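Local atomic coordinates of TIR-like domain-containing protein (PDB entry 7EBD), a protein that belongs to the bacterial STING family and forms a dimer that holds C2E between its two subunits. Residues K48-L53 with Y98-I103; P6-A11 with M134-R139. All coordinates share one frame; numbering follows the deposited sequence.

Contact 1. Residues K48-L53 with Y98-I103; sequences KMPETL and YDMPTI. With C2E (9,9'-[(2R,3R,3aS,5S,7aR,9R,10R,10aS,12S,14aR)-3,5,10,12-tetrahydroxy-5,12-dioxidooctahydro-2H,7H-difuro[3,2-d:3',2'-j][1,3,7,9,2,8]tetraoxadiphosphacyclododecine-2,9-diyl]bis(2-amino-1,9-dihydro-6H-purin-6-one)), chain E.
Lys48 and Asp99 join the two segments through one main-chain hydrogen bond, Lys48 N to Asp99 O at 2.8 Å, nearly straight at the hydrogen (175°). It carries the parallel pairing of strands 42-47 and 94-99 one residue past the end of 42-47. The carbonyl oxygen of the same lysine receives a CA-H...O contact from Met100 CA at 3.2 Å, and Pro101 CD lies close to that oxygen too.

The apolar part rests on Met100, a selenomethionine. Its chain is extended through chi2 and bends at chi3 (-62°), which brings CE within 3.7 Å of Lys48 CG; the two side chains run alongside each other and point the same way. The Pro50 ring lies at a slant to the Met100 chain, its CG 4.0 Å from SE.

Polar contacts with C2E lie on the far side of 98-103. Asp99 turns its CB away from 48-53, and its OD1 accepts a bond from the ligand's N2 at 2.7 Å, while OD2 is held by Tyr14 OH. Thr102 OG1 accepts a hydrogen bond from O2' of C2E at 3.0 Å; its bond to O21 is so short that its exact length is doubtful. The same segment therefore backs onto a loop and lines the ligand pocket.

Tyr65 OH hydrogen-bonds Met100 N. Around these segments, helix 104-111 and helix 124-146 pack on Met49 and Pro50, helix 6-28 meets Pro101 and Ile103, and Ile103 also packs on Ile103 of the second subunit, placing the contact between the central sheet and the dimer interface.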
ATOM      1  N   LYS A  48     -14.719  -1.351   1.894  1.00 22.22           N
ATOM      2  CA  LYS A  48     -15.550  -0.176   2.121  1.00 18.04           C
ATOM      3  C   LYS A  48     -14.949   1.008   1.376  1.00 15.15           C
ATOM      4  O   LYS A  48     -13.806   1.393   1.637  1.00 15.33           O
ATOM      5  CB  LYS A  48     -15.669   0.129   3.614  1.00 23.73           C
ATOM      6  CG  LYS A  48     -16.399   1.426   3.923  1.00 29.55           C
ATOM      7  CD  LYS A  48     -17.865   1.345   3.538  1.00 36.04           C
ATOM      8  CE  LYS A  48     -18.590   2.641   3.858  1.00 33.75           C
ATOM      9  NZ  LYS A  48     -20.034   2.568   3.497  1.00 37.20           N
HETATM   10  N   MSE A  49     -15.719   1.576   0.455  1.00 13.19           N
HETATM   11  CA  MSE A  49     -15.296   2.769  -0.267  1.00 12.01           C
HETATM   12  C   MSE A  49     -15.627   4.014   0.544  1.00 24.31           C
HETATM   13  O   MSE A  49     -16.628   4.041   1.257  1.00 26.69           O
HETATM   14  CB  MSE A  49     -15.972   2.845  -1.639  1.00 22.17           C
HETATM   15  CG  MSE A  49     -15.724   1.637  -2.520  1.00 31.77           C
HETATM   16 SE   MSE A  49     -13.840   1.434  -2.959  1.00 45.72          SE
HETATM   17  CE  MSE A  49     -13.622   2.981  -4.113  1.00 24.16           C
ATOM     18  N   PRO A  50     -14.778   5.035   0.460  1.00 27.86           N
ATOM     19  CA  PRO A  50     -15.108   6.312   1.102  1.00 29.73           C
ATOM     20  C   PRO A  50     -16.330   6.937   0.447  1.00 40.03           C
ATOM     21  O   PRO A  50     -16.547   6.807  -0.760  1.00 40.09           O
ATOM     22  CB  PRO A  50     -13.854   7.165   0.880  1.00 28.31           C
ATOM     23  CG  PRO A  50     -12.776   6.200   0.507  1.00 32.54           C
ATOM     24  CD  PRO A  50     -13.456   5.065  -0.187  1.00 25.08           C
ATOM     25  N   GLU A  51     -17.141   7.610   1.267  1.00 57.98           N
ATOM     26  CA  GLU A  51     -18.321   8.295   0.745  1.00 58.82           C
ATOM     27  C   GLU A  51     -17.935   9.274  -0.356  1.00 55.33           C
ATOM     28  O   GLU A  51     -18.547   9.297  -1.431  1.00 66.11           O
ATOM     29  CB  GLU A  51     -19.046   9.017   1.880  1.00 64.49           C
ATOM     30  CG  GLU A  51     -19.817   8.097   2.809  1.00 78.90           C
ATOM     31  CD  GLU A  51     -20.490   8.850   3.938  1.00 87.62           C
ATOM     32  OE1 GLU A  51     -20.658  10.082   3.815  1.00 90.10           O
ATOM     33  OE2 GLU A  51     -20.845   8.212   4.950  1.00 89.99           O
ATOM     34  N   THR A  52     -16.915  10.087  -0.104  1.00 47.66           N
ATOM     35  CA  THR A  52     -16.273  10.892  -1.130  1.00 57.47           C
ATOM     36  C   THR A  52     -14.775  10.867  -0.874  1.00 65.73           C
ATOM     37  O   THR A  52     -14.324  10.622   0.248  1.00 62.01           O
ATOM     38  CB  THR A  52     -16.793  12.337  -1.148  1.00 62.24           C
ATOM     39  OG1 THR A  52     -16.123  13.073  -2.178  1.00 61.10           O
ATOM     40  CG2 THR A  52     -16.546  13.015   0.195  1.00 55.65           C
ATOM     41  N   LEU A  53     -13.999  11.104  -1.928  1.00 70.99           N
ATOM     42  CA  LEU A  53     -12.546  11.118  -1.790  1.00 79.42           C
ATOM     43  C   LEU A  53     -12.159  12.425  -1.117  1.00 84.29           C
ATOM     44  O   LEU A  53     -11.886  13.437  -1.765  1.00 84.37           O
ATOM     45  CB  LEU A  53     -11.865  10.943  -3.141  1.00 82.24           C
ATOM     46  CG  LEU A  53     -12.007   9.534  -3.716  1.00 80.48           C
ATOM     47  CD1 LEU A  53     -11.230   9.383  -5.014  1.00 82.52           C
ATOM     48  CD2 LEU A  53     -11.547   8.511  -2.683  1.00 71.73           C
ATOM     49  N   TYR A  98     -13.175  -5.972   7.702  1.00 16.98           N
ATOM     50  CA  TYR A  98     -13.488  -4.797   6.905  1.00 17.84           C
ATOM     51  C   TYR A  98     -12.211  -4.047   6.555  1.00 18.70           C
ATOM     52  O   TYR A  98     -11.237  -4.058   7.314  1.00 15.52           O
ATOM     53  CB  TYR A  98     -14.458  -3.859   7.644  1.00 20.45           C
ATOM     54  CG  TYR A  98     -15.853  -4.422   7.828  1.00 10.43           C
ATOM     55  CD1 TYR A  98     -16.131  -5.332   8.838  1.00 15.77           C
ATOM     56  CD2 TYR A  98     -16.893  -4.031   6.995  1.00 12.65           C
ATOM     57  CE1 TYR A  98     -17.405  -5.845   9.007  1.00 15.53           C
ATOM     58  CE2 TYR A  98     -18.169  -4.537   7.157  1.00 15.02           C
ATOM     59  CZ  TYR A  98     -18.420  -5.443   8.164  1.00 16.92           C
ATOM     60  OH  TYR A  98     -19.690  -5.949   8.325  1.00 20.55           O
ATOM     61  N   ASP A  99     -12.219  -3.396   5.394  1.00 15.39           N
ATOM     62  CA  ASP A  99     -11.087  -2.552   5.034  1.00 11.99           C
ATOM     63  C   ASP A  99     -11.530  -1.436   4.104  1.00 12.73           C
ATOM     64  O   ASP A  99     -12.277  -1.672   3.149  1.00 21.46           O
ATOM     65  CB  ASP A  99      -9.967  -3.360   4.371  1.00 23.66           C
ATOM     66  CG  ASP A  99      -8.709  -2.535   4.159  1.00 25.12           C
ATOM     67  OD1 ASP A  99      -8.026  -2.230   5.157  1.00 18.16           O
ATOM     68  OD2 ASP A  99      -8.409  -2.181   2.999  1.00 16.31           O
HETATM   69  N   MSE A 100     -11.068  -0.225   4.398  1.00 13.34           N
HETATM   70  CA  MSE A 100     -11.187   0.902   3.485  1.00 20.14           C
HETATM   71  C   MSE A 100      -9.814   1.155   2.871  1.00 16.81           C
HETATM   72  O   MSE A 100      -8.852   1.419   3.593  1.00 25.39           O
HETATM   73  CB  MSE A 100     -11.703   2.147   4.211  1.00 17.42           C
HETATM   74  CG  MSE A 100     -11.839   3.370   3.320  1.00 27.78           C
HETATM   75 SE   MSE A 100     -12.475   4.946   4.279  1.00 40.68          SE
HETATM   76  CE  MSE A 100     -14.219   4.283   4.851  1.00 20.86           C
ATOM     77  N   PRO A 101      -9.720   1.058   1.541  1.00 15.30           N
ATOM     78  CA  PRO A 101      -8.404   1.109   0.887  1.00 11.69           C
ATOM     79  C   PRO A 101      -7.707   2.451   1.044  1.00 10.31           C
ATOM     80  O   PRO A 101      -8.058   3.425   0.368  1.00 24.99           O
ATOM     81  CB  PRO A 101      -8.729   0.815  -0.585  1.00 12.16           C
ATOM     82  CG  PRO A 101     -10.110   0.219  -0.579  1.00 14.98           C
ATOM     83  CD  PRO A 101     -10.810   0.859   0.573  1.00 17.28           C
ATOM     84  N   THR A 102      -6.712   2.511   1.933  1.00 18.25           N
ATOM     85  CA  THR A 102      -5.949   3.741   2.117  1.00 22.32           C
ATOM     86  C   THR A 102      -5.135   4.109   0.882  1.00 22.60           C
ATOM     87  O   THR A 102      -4.784   5.283   0.711  1.00 14.84           O
ATOM     88  CB  THR A 102      -5.029   3.604   3.331  1.00 17.25           C
ATOM     89  OG1 THR A 102      -4.261   2.401   3.216  1.00 21.98           O
ATOM     90  CG2 THR A 102      -5.845   3.544   4.609  1.00 18.20           C
ATOM     91  N   ILE A 103      -4.845   3.134   0.013  1.00 12.90           N
ATOM     92  CA  ILE A 103      -4.104   3.388  -1.218  1.00 11.56           C
ATOM     93  C   ILE A 103      -4.801   4.420  -2.096  1.00 15.35           C
ATOM     94  O   ILE A 103      -4.157   5.055  -2.936  1.00 18.25           O
ATOM     95  CB  ILE A 103      -3.890   2.064  -1.983  1.00 15.91           C
ATOM     96  CG1 ILE A 103      -2.841   2.234  -3.083  1.00 12.05           C
ATOM     97  CG2 ILE A 103      -5.209   1.553  -2.552  1.00 11.71           C
ATOM     98  CD1 ILE A 103      -2.570   0.969  -3.871  1.00  9.25           C
TER
HETATM   99  P1  C2E E 402       1.453  -2.212  -0.951  1.00 14.68           P
HETATM  100  O2P C2E E 402       2.297  -3.186  -0.164  1.00 19.33           O
HETATM  101  O1P C2E E 402       1.396  -2.786  -2.341  1.00 15.14           O
HETATM  102  O5' C2E E 402      -0.117  -2.158  -0.485  1.00 16.10           O
HETATM  103  C5' C2E E 402      -1.032  -1.582  -1.365  1.00  4.91           C
HETATM  104  C4' C2E E 402      -2.329  -1.227  -0.585  1.00  9.30           C
HETATM  105  O4' C2E E 402      -2.873  -2.316  -0.117  1.00 10.59           O
HETATM  106  C3' C2E E 402      -1.999  -0.369   0.656  1.00  5.68           C
HETATM  107  O3' C2E E 402      -2.041   0.939   0.326  1.00 19.97           O
HETATM  108  C2' C2E E 402      -3.139  -0.739   1.622  1.00 10.14           C
HETATM  109  O2' C2E E 402      -4.372   0.041   1.298  1.00  9.45           O
HETATM  110  C1' C2E E 402      -3.369  -2.007   1.396  1.00 10.34           C
HETATM  111  N9  C2E E 402      -2.649  -2.821   2.335  1.00 18.19           N
HETATM  112  C8  C2E E 402      -1.437  -3.340   2.088  1.00 16.20           C
HETATM  113  N7  C2E E 402      -1.125  -4.020   3.213  1.00 13.64           N
HETATM  114  C5  C2E E 402      -2.131  -3.900   4.089  1.00 21.38           C
HETATM  115  C6  C2E E 402      -2.339  -4.446   5.507  1.00 24.14           C
HETATM  116  O6  C2E E 402      -1.509  -5.116   6.019  1.00 17.95           O
HETATM  117  N1  C2E E 402      -3.542  -4.146   6.218  1.00 26.17           N
HETATM  118  C2  C2E E 402      -4.559  -3.332   5.608  1.00 23.41           C
HETATM  119  N2  C2E E 402      -5.781  -3.025   6.327  1.00 25.77           N
HETATM  120  N3  C2E E 402      -4.361  -2.811   4.258  1.00 17.62           N
HETATM  121  C4  C2E E 402      -3.107  -3.132   3.527  1.00  5.51           C
HETATM  122  P11 C2E E 402      -1.279   1.915   1.438  1.00 13.00           P
HETATM  123  O21 C2E E 402      -1.871   1.929   2.827  1.00 18.12           O
HETATM  124  O11 C2E E 402      -1.446   3.325   0.922  1.00 11.82           O
HETATM  125  O5A C2E E 402       0.329   1.560   1.334  1.00 19.35           O
HETATM  126  C5A C2E E 402       0.880   2.054   0.144  1.00 10.63           C
HETATM  127  C4A C2E E 402       2.282   1.598   0.018  1.00 12.09           C
HETATM  128  O4A C2E E 402       3.012   2.089   0.983  1.00 16.73           O
HETATM  129  C3A C2E E 402       2.378  -0.072   0.175  1.00 12.98           C
HETATM  130  O3A C2E E 402       2.146  -0.723  -1.158  1.00 16.94           O
HETATM  131  C2A C2E E 402       3.515  -0.298   0.562  1.00 17.59           C
HETATM  132  O2A C2E E 402       4.489  -0.306  -0.586  1.00  6.43           O
HETATM  133  C1A C2E E 402       3.847   0.955   1.528  1.00 11.68           C
HETATM  134  N91 C2E E 402       3.502   0.676   2.760  1.00 22.29           N
HETATM  135  C81 C2E E 402       2.376   0.963   3.440  1.00  8.66           C
HETATM  136  N71 C2E E 402       2.522   0.451   4.677  1.00 15.59           N
HETATM  137  C51 C2E E 402       3.716  -0.130   4.742  1.00 18.04           C
HETATM  138  C61 C2E E 402       4.422  -0.865   5.880  1.00 15.63           C
HETATM  139  O61 C2E E 402       3.885  -0.986   6.926  1.00 19.94           O
HETATM  140  N11 C2E E 402       5.728  -1.406   5.680  1.00 17.44           N
HETATM  141  C21 C2E E 402       6.378  -1.258   4.404  1.00 14.72           C
HETATM  142  N21 C2E E 402       7.706  -1.808   4.199  1.00 21.54           N
HETATM  143  N31 C2E E 402       5.701  -0.556   3.320  1.00 16.03           N
HETATM  144  C41 C2E E 402       4.338   0.008   3.539  1.00  5.22           C

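Contact 2. Residues P6-A11 with M134-R139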
ATOM      1  N   PRO A   6      -4.922   5.755 -13.783  1.00 25.67           N
ATOM      2  CA  PRO A   6      -4.223   5.504 -12.513  1.00 32.92           C
ATOM      3  C   PRO A   6      -5.044   4.686 -11.531  1.00 31.60           C
ATOM      4  O   PRO A   6      -4.468   3.930 -10.738  1.00 23.53           O
ATOM      5  CB  PRO A   6      -3.941   6.917 -11.983  1.00 32.91           C
ATOM      6  CG  PRO A   6      -4.942   7.791 -12.662  1.00 36.18           C
ATOM      7  CD  PRO A   6      -5.158   7.189 -14.016  1.00 33.95           C
ATOM      8  N   SER A   7      -6.375   4.804 -11.569  1.00 27.26           N
ATOM      9  CA  SER A   7      -7.217   3.990 -10.700  1.00 29.72           C
ATOM     10  C   SER A   7      -7.064   2.508 -11.007  1.00 25.30           C
ATOM     11  O   SER A   7      -7.166   1.673 -10.102  1.00 23.24           O
ATOM     12  CB  SER A   7      -8.680   4.416 -10.831  1.00 21.88           C
ATOM     13  OG  SER A   7      -9.129   4.286 -12.168  1.00 27.43           O
ATOM     14  N   THR A   8      -6.811   2.162 -12.270  1.00 30.49           N
ATOM     15  CA  THR A   8      -6.572   0.769 -12.629  1.00 18.64           C
ATOM     16  C   THR A   8      -5.333   0.225 -11.924  1.00 25.13           C
ATOM     17  O   THR A   8      -5.368  -0.854 -11.320  1.00 30.65           O
ATOM     18  CB  THR A   8      -6.430   0.647 -14.148  1.00 18.40           C
ATOM     19  OG1 THR A   8      -7.672   0.990 -14.775  1.00 28.71           O
ATOM     20  CG2 THR A   8      -6.036  -0.763 -14.540  1.00 21.18           C
ATOM     21  N   VAL A   9      -4.225   0.966 -11.994  1.00 22.16           N
ATOM     22  CA  VAL A   9      -2.993   0.533 -11.341  1.00 20.21           C
ATOM     23  C   VAL A   9      -3.172   0.500  -9.829  1.00 19.92           C
ATOM     24  O   VAL A   9      -2.642  -0.383  -9.144  1.00 19.43           O
ATOM     25  CB  VAL A   9      -1.823   1.447 -11.752  1.00 22.34           C
ATOM     26  CG1 VAL A   9      -0.543   1.024 -11.052  1.00 22.63           C
ATOM     27  CG2 VAL A   9      -1.642   1.418 -13.256  1.00 24.50           C
ATOM     28  N   ILE A  10      -3.917   1.466  -9.284  1.00 24.73           N
ATOM     29  CA  ILE A  10      -4.189   1.475  -7.849  1.00 26.41           C
ATOM     30  C   ILE A  10      -4.957   0.223  -7.446  1.00 14.24           C
ATOM     31  O   ILE A  10      -4.649  -0.415  -6.431  1.00 18.38           O
ATOM     32  CB  ILE A  10      -4.946   2.759  -7.460  1.00 26.22           C
ATOM     33  CG1 ILE A  10      -4.020   3.975  -7.548  1.00 33.11           C
ATOM     34  CG2 ILE A  10      -5.532   2.637  -6.064  1.00 21.21           C
ATOM     35  CD1 ILE A  10      -2.872   3.940  -6.569  1.00 26.96           C
ATOM     36  N   ALA A  11      -5.966  -0.150  -8.235  1.00 15.82           N
ATOM     37  CA  ALA A  11      -6.731  -1.356  -7.942  1.00 21.20           C
ATOM     38  C   ALA A  11      -5.857  -2.598  -8.028  1.00 14.99           C
ATOM     39  O   ALA A  11      -5.969  -3.502  -7.192  1.00 18.76           O
ATOM     40  CB  ALA A  11      -7.919  -1.465  -8.897  1.00 10.40           C
HETATM   41  N   MSE A 134     -13.407   6.412  -9.038  1.00 37.63           N
HETATM   42  CA  MSE A 134     -13.963   5.473  -8.068  1.00 38.10           C
HETATM   43  C   MSE A 134     -14.595   4.257  -8.741  1.00 39.25           C
HETATM   44  O   MSE A 134     -14.341   3.110  -8.354  1.00 32.79           O
HETATM   45  CB  MSE A 134     -15.007   6.167  -7.192  1.00 62.58           C
HETATM   46  CG  MSE A 134     -14.435   7.209  -6.258  1.00 91.19           C
HETATM   47 SE   MSE A 134     -13.337   6.416  -4.869  1.00120.78          SE
HETATM   48  CE  MSE A 134     -14.633   6.436  -3.416  1.00117.92           C
ATOM     49  N   ASN A 135     -15.425   4.522  -9.753  1.00 30.03           N
ATOM     50  CA  ASN A 135     -16.120   3.442 -10.442  1.00 34.25           C
ATOM     51  C   ASN A 135     -15.142   2.546 -11.187  1.00 29.98           C
ATOM     52  O   ASN A 135     -15.301   1.321 -11.191  1.00 30.86           O
ATOM     53  CB  ASN A 135     -17.161   4.013 -11.403  1.00 37.53           C
ATOM     54  CG  ASN A 135     -18.274   4.747 -10.684  1.00 44.84           C
ATOM     55  OD1 ASN A 135     -18.601   4.432  -9.539  1.00 42.69           O
ATOM     56  ND2 ASN A 135     -18.866   5.729 -11.354  1.00 44.39           N
ATOM     57  N   ASN A 136     -14.114   3.132 -11.805  1.00 21.28           N
ATOM     58  CA  ASN A 136     -13.117   2.315 -12.487  1.00 19.41           C
ATOM     59  C   ASN A 136     -12.312   1.483 -11.496  1.00 18.05           C
ATOM     60  O   ASN A 136     -12.007   0.314 -11.766  1.00 21.36           O
ATOM     61  CB  ASN A 136     -12.190   3.196 -13.321  1.00 20.93           C
ATOM     62  CG  ASN A 136     -11.198   2.388 -14.130  1.00 28.72           C
ATOM     63  OD1 ASN A 136     -11.563   1.740 -15.111  1.00 31.00           O
ATOM     64  ND2 ASN A 136      -9.935   2.415 -13.720  1.00 27.97           N
ATOM     65  N   PHE A 137     -11.953   2.066 -10.349  1.00 20.65           N
ATOM     66  CA  PHE A 137     -11.273   1.303  -9.308  1.00 24.26           C
ATOM     67  C   PHE A 137     -12.116   0.109  -8.880  1.00 32.41           C
ATOM     68  O   PHE A 137     -11.621  -1.022  -8.805  1.00 32.06           O
ATOM     69  CB  PHE A 137     -10.961   2.213  -8.116  1.00 23.07           C
ATOM     70  CG  PHE A 137     -10.395   1.491  -6.922  1.00 20.95           C
ATOM     71  CD1 PHE A 137      -9.029   1.301  -6.794  1.00 17.51           C
ATOM     72  CD2 PHE A 137     -11.227   1.019  -5.917  1.00 23.14           C
ATOM     73  CE1 PHE A 137      -8.506   0.646  -5.695  1.00 19.88           C
ATOM     74  CE2 PHE A 137     -10.708   0.361  -4.817  1.00 20.84           C
ATOM     75  CZ  PHE A 137      -9.346   0.175  -4.706  1.00 21.59           C
ATOM     76  N   LYS A 138     -13.402   0.348  -8.606  1.00 31.74           N
ATOM     77  CA  LYS A 138     -14.283  -0.735  -8.181  1.00 22.84           C
ATOM     78  C   LYS A 138     -14.432  -1.790  -9.270  1.00 23.76           C
ATOM     79  O   LYS A 138     -14.448  -2.991  -8.981  1.00 25.02           O
ATOM     80  CB  LYS A 138     -15.648  -0.175  -7.778  1.00 18.94           C
ATOM     81  CG  LYS A 138     -15.612   0.669  -6.514  1.00 28.29           C
ATOM     82  CD  LYS A 138     -17.011   0.985  -6.010  1.00 29.64           C
ATOM     83  CE  LYS A 138     -17.818   1.739  -7.049  1.00 31.57           C
ATOM     84  NZ  LYS A 138     -19.194   2.033  -6.568  1.00 48.90           N
ATOM     85  N   ARG A 139     -14.528  -1.362 -10.530  1.00 20.55           N
ATOM     86  CA  ARG A 139     -14.693  -2.311 -11.627  1.00 23.88           C
ATOM     87  C   ARG A 139     -13.458  -3.188 -11.788  1.00 26.82           C
ATOM     88  O   ARG A 139     -13.568  -4.411 -11.938  1.00 36.28           O
ATOM     89  CB  ARG A 139     -14.990  -1.560 -12.926  1.00 22.37           C
ATOM     90  CG  ARG A 139     -15.092  -2.455 -14.149  1.00 26.44           C
ATOM     91  CD  ARG A 139     -15.138  -1.643 -15.435  1.00 42.60           C
ATOM     92  NE  ARG A 139     -13.889  -0.921 -15.673  1.00 54.78           N
ATOM     93  CZ  ARG A 139     -12.852  -1.421 -16.340  1.00 51.59           C
ATOM     94  NH1 ARG A 139     -12.910  -2.649 -16.839  1.00 51.76           N
ATOM     95  NH2 ARG A 139     -11.757  -0.692 -16.509  1.00 44.62           N
TER
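Two helices of the STING domain, 6-28 and 124-146, pack here as a helix pair running in broadly the same direction; the axes of segments 6-11 and 134-139 come within 8.2 Å and cross at -37°. Phe137 fills the apolar side of the interface. With CG anti to the backbone N (chi1 174°), its ring reaches helix 6-28, where CE1 comes obliquely to Ala11 CA at 3.5 Å and to Ile10 CG2 at 3.6 Å. Ala11 CB meets CD1 of the same ring, and the carbonyl oxygen of Ser7 lies at the ring edge, near its plane. Beyond the pair, Leu104 and Met49 also touch Phe137, while Ile10 packs on Ile10 of the second subunit.

The polar side is built on the Asn136 amide. Its ND2 donates to two hydroxyls of successive residues, Ser7 OG at 2.6 Å and Thr8 OG1 at 2.9 Å; the Thr8 oxygen lies in the amide plane, the Ser7 oxygen 16° out of it. Ser7 OG is also hydrogen-bonded to Glu133 OE2. The two bonds from ND2, with one to OD1, fix the rotation of the amide: Asn136 OD1, at the edge of the Arg139 guanidinium and in its plane, accepts a bond from NH2 at 2.8 Å.

Both contacts are largely buried, but the centre of contact 1 lies about 6 Å, and that of contact 2 about 12 Å, from the centre of the chain. Contact 1 joins the loop after strand 42-47 to the end of strand 94-99 and the turn that follows, combining one main-chain hydrogen bond with packing round Met100; contact 2 joins two helices through side chains, an amide-hydroxyl cluster beside an aromatic ring. They meet directly: Met134 SE packs against Met49 CE at 3.5 Å, and Ile103 CD1 lies 3.6 Å from Ile10 O. Of the two, only contact 1 contains ligand-pocket residues, namely Asp99, Thr102 and Ile103, yet Ile103 and Ile10 bring both to the dimer interface.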